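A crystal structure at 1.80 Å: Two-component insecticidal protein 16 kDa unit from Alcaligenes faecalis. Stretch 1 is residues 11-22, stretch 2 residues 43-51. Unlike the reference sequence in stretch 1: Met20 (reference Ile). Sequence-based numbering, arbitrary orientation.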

# COMPACT_ATOMS: atom_id res chain seq x y z
N SER A 11 20.42 12.50 10.75
CA SER A 11 19.81 12.71 9.44
C SER A 11 18.66 11.72 9.24
O SER A 11 17.58 12.06 8.76
N LYS A 12 18.89 10.49 9.66
CA LYS A 12 17.94 9.43 9.39
C LYS A 12 16.81 9.53 10.40
O LYS A 12 15.65 9.41 10.01
N ILE A 13 17.10 9.76 11.68
CA ILE A 13 16.01 9.89 12.64
C ILE A 13 14.96 10.83 12.03
O ILE A 13 13.79 10.51 11.99
N ARG A 14 15.41 11.97 11.52
CA ARG A 14 14.52 12.99 10.95
C ARG A 14 13.66 12.46 9.80
O ARG A 14 12.45 12.41 9.91
N ALA A 15 14.32 12.08 8.72
CA ALA A 15 13.68 11.49 7.54
C ALA A 15 12.78 10.29 7.84
O ALA A 15 11.81 10.05 7.12
N TYR A 16 13.09 9.55 8.89
CA TYR A 16 12.36 8.30 9.21
C TYR A 16 11.10 8.62 9.97
O TYR A 16 10.23 7.76 10.15
N ALA A 17 10.99 9.88 10.40
CA ALA A 17 9.86 10.31 11.17
C ALA A 17 8.57 10.34 10.35
O ALA A 17 7.50 10.40 10.92
N GLN A 18 8.67 10.39 9.02
CA GLN A 18 7.49 10.21 8.13
C GLN A 18 7.57 8.80 7.54
O GLN A 18 8.57 8.41 6.93
N TRP A 19 6.55 7.98 7.82
CA TRP A 19 6.66 6.59 7.48
C TRP A 19 5.23 6.05 7.37
O TRP A 19 4.27 6.65 7.92
N MSE A 20 5.12 4.99 6.61
CA MSE A 20 3.84 4.31 6.44
C MSE A 20 4.15 2.82 6.35
O MSE A 20 5.22 2.40 5.87
N GLU A 21 3.21 1.99 6.77
CA GLU A 21 3.27 0.58 6.45
C GLU A 21 1.87 0.17 6.07
O GLU A 21 0.95 0.48 6.79
N ILE A 22 1.73 -0.47 4.91
CA ILE A 22 0.42 -0.84 4.37
C ILE A 22 0.36 -2.38 4.25
O ILE A 22 1.21 -2.98 3.65
N PHE A 43 11.32 2.56 -0.43
CA PHE A 43 10.67 1.39 0.06
C PHE A 43 11.70 0.66 0.89
O PHE A 43 12.91 0.81 0.67
N HIS A 44 11.22 -0.15 1.81
CA HIS A 44 12.06 -0.94 2.68
C HIS A 44 11.29 -2.11 3.32
O HIS A 44 10.02 -2.16 3.40
N VAL A 45 12.11 -3.03 3.79
CA VAL A 45 11.63 -4.27 4.41
C VAL A 45 10.85 -3.83 5.62
O VAL A 45 11.33 -2.98 6.41
N PRO A 46 9.61 -4.31 5.76
CA PRO A 46 8.82 -3.89 6.88
C PRO A 46 9.51 -4.22 8.22
O PRO A 46 10.07 -5.30 8.43
N GLY A 47 9.50 -3.21 9.09
CA GLY A 47 10.21 -3.28 10.36
C GLY A 47 11.67 -2.89 10.36
O GLY A 47 12.31 -2.91 11.43
N ASP A 48 12.26 -2.56 9.22
CA ASP A 48 13.67 -2.23 9.18
C ASP A 48 13.91 -1.21 8.13
O ASP A 48 14.21 -1.53 7.03
N LYS A 49 13.71 0.02 8.53
CA LYS A 49 13.90 1.18 7.67
C LYS A 49 15.30 1.31 7.08
O LYS A 49 15.46 2.03 6.09
N ASP A 50 16.29 0.59 7.60
CA ASP A 50 17.65 0.63 6.98
C ASP A 50 17.80 -0.37 5.84
O ASP A 50 18.79 -0.31 5.16
N LYS A 51 16.80 -1.24 5.57
CA LYS A 51 16.95 -2.25 4.55
C LYS A 51 16.05 -1.90 3.31
O LYS A 51 14.91 -2.36 3.23

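Three side chains carry most of the contact between these stretches: Lys49 from the turn region of stretch 2, and Tyr16 and Glu21 from stretch 1. All three point their CA-to-CB bonds toward the opposing stretch.

Lys49 covers the most surface. Its chi1 is m (-62°) and the remaining three torsions are t, so the chain is almost fully extended and lays its methylenes along stretch 1 before delivering its ammonium group. Near the backbone, CB sits over one face of the Tyr16 ring, 3.9 Å from the ring centroid, in a CH-pi contact; the closest side-chain atoms are Tyr16 CE2 and Lys49 CB, at 3.5 Å. At the far end, Lys49 NZ donates a hydrogen bond of 2.8 Å to Tyr16 O. The same NZ lies 4.0 Å from the centroid of the five-membered ring of Trp19, an off-centre cation-pi contact. Trp19 (chi1 p, 64°) starts toward stretch 2, but the end of its side chain leads away. Lysine suits this place because a long apolar stem can pack on an aromatic ring while its charged tip reaches a carbonyl oxygen and a second aromatic system.

Tyr16 adopts chi1 m (-76°), which presents its ring face to Lys49 and its hydroxyl to Asp50. Tyr16 OH donates to Asp50 OD1 at 2.9 Å, near the plane of the ring. Lys12 NZ reaches the same oxygen, Asp50 OD1, at 2.9 Å in a hydrogen-bonded salt bridge, so one carboxylate oxygen gathers a neutral donor and a cation. Asp50, with chi1 m, leaves its backbone sideways, yet its end comes nearer to stretch 1. Its own backbone N is bound to Asp48 OD1 (3.0 Å), within the type I turn from Asp48 to Lys51.

Glu21 anchors the other end. With chi1 m and chi2 t it extends to the type II turn from Val45 to Asp48, where Glu21 OE2 accepts a hydrogen bond from Gly47 N at 3.2 Å. Glutamate has the reach to meet this amide, and Glu21 OE1 also lies 3.9 Å from Pro46 CB. Glycine fits the turn because, at its positive phi, a CB would jam against the preceding carbonyl oxygen.

Between these ends, a water bridges the stretches: it donates to Met20 O at 2.9 Å and hydrogen-bonds His44 NE2 at 3.0 Å. The other ring nitrogen, His44 ND1, donates to Val45 O at 2.8 Å, so both nitrogens of the buried imidazole have partners.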

# COMPACT_ATOMS: atom_id res chain seq x y z
CB SER A 11 20.84 12.52 8.32
OG SER A 11 21.62 13.69 8.18
CB LYS A 12 18.60 8.07 9.50
CG LYS A 12 20.02 7.97 8.96
CD LYS A 12 20.74 6.88 9.73
CE LYS A 12 19.92 5.59 9.76
NZ LYS A 12 20.80 4.38 9.75
CB ILE A 13 16.43 10.43 14.04
CG1 ILE A 13 17.61 9.63 14.64
CG2 ILE A 13 15.24 10.42 15.00
CD1 ILE A 13 17.56 8.13 14.42
CB ARG A 14 15.36 14.16 10.46
CG ARG A 14 14.64 15.27 9.71
CD ARG A 14 15.59 16.46 9.46
NE ARG A 14 16.57 16.22 8.40
CZ ARG A 14 17.89 16.01 8.55
NH1 ARG A 14 18.48 16.00 9.75
NH2 ARG A 14 18.63 15.81 7.46
CB ALA A 15 14.77 11.10 6.54
CB TYR A 16 13.21 7.31 10.01
CG TYR A 16 14.26 6.56 9.24
CD1 TYR A 16 14.55 6.89 7.94
CD2 TYR A 16 14.96 5.50 9.83
CE1 TYR A 16 15.53 6.21 7.25
CE2 TYR A 16 15.97 4.86 9.15
CZ TYR A 16 16.22 5.20 7.86
OH TYR A 16 17.21 4.56 7.16
CB ALA A 17 10.15 11.66 11.79
CB GLN A 18 7.49 11.28 7.05
CG GLN A 18 6.34 11.16 6.07
CD GLN A 18 4.99 11.12 6.79
OE1 GLN A 18 4.68 10.17 7.50
NE2 GLN A 18 4.27 12.23 6.72
CB TRP A 19 7.44 5.78 8.51
CG TRP A 19 6.74 5.76 9.85
CD1 TRP A 19 6.85 6.72 10.83
CD2 TRP A 19 5.82 4.77 10.35
NE1 TRP A 19 6.05 6.38 11.90
CE2 TRP A 19 5.41 5.19 11.63
CE3 TRP A 19 5.28 3.59 9.81
CZ2 TRP A 19 4.51 4.46 12.41
CZ3 TRP A 19 4.39 2.84 10.61
CH2 TRP A 19 4.00 3.27 11.87
CB MSE A 20 3.07 4.81 5.20
CG MSE A 20 3.75 4.71 3.81
SE MSE A 20 3.46 2.87 3.05
CE MSE A 20 1.81 3.51 2.19
CB GLU A 21 3.80 -0.34 7.59
CG GLU A 21 5.28 -0.15 7.84
CD GLU A 21 5.96 -1.25 8.60
OE1 GLU A 21 5.29 -2.28 8.90
OE2 GLU A 21 7.20 -1.04 8.85
CB ILE A 22 0.02 -0.05 3.12
CG1 ILE A 22 -1.39 -0.36 2.71
CG2 ILE A 22 0.90 -0.31 1.95
CD1 ILE A 22 -2.02 0.74 1.91
CB PHE A 43 10.20 0.46 -1.09
CG PHE A 43 8.92 0.94 -1.84
CD1 PHE A 43 7.75 1.07 -1.19
CD2 PHE A 43 8.94 1.10 -3.20
CE1 PHE A 43 6.61 1.48 -1.84
CE2 PHE A 43 7.81 1.47 -3.88
CZ PHE A 43 6.64 1.67 -3.19
CB HIS A 44 12.74 -0.10 3.81
CG HIS A 44 11.76 0.47 4.76
ND1 HIS A 44 11.28 -0.27 5.84
CD2 HIS A 44 11.08 1.62 4.77
CE1 HIS A 44 10.38 0.43 6.47
NE2 HIS A 44 10.22 1.58 5.83
CB VAL A 45 12.80 -5.26 4.80
CG1 VAL A 45 12.27 -6.43 5.63
CG2 VAL A 45 13.52 -5.77 3.56
CB PRO A 46 7.49 -4.62 6.68
CG PRO A 46 7.51 -4.99 5.24
CD PRO A 46 8.91 -5.31 4.92
CB ASP A 48 14.55 -3.45 8.93
CG ASP A 48 15.99 -3.15 9.05
OD1 ASP A 48 16.43 -1.98 9.19
OD2 ASP A 48 16.74 -4.13 9.04
CB LYS A 49 13.49 2.45 8.41
CG LYS A 49 12.01 2.52 8.83
CD LYS A 49 11.72 3.85 9.51
CE LYS A 49 10.40 3.86 10.28
NZ LYS A 49 10.14 5.10 11.08
CB ASP A 50 18.78 0.40 8.02
CG ASP A 50 18.84 1.52 9.13
OD1 ASP A 50 18.67 2.69 8.88
OD2 ASP A 50 19.07 1.19 10.31
CB LYS A 51 16.60 -3.66 5.09
CG LYS A 51 17.71 -4.40 5.92
CD LYS A 51 17.15 -5.69 6.54
CE LYS A 51 18.20 -6.81 6.61
NZ LYS A 51 19.44 -6.57 7.42
O HOH W 1 7.78 2.65 7.16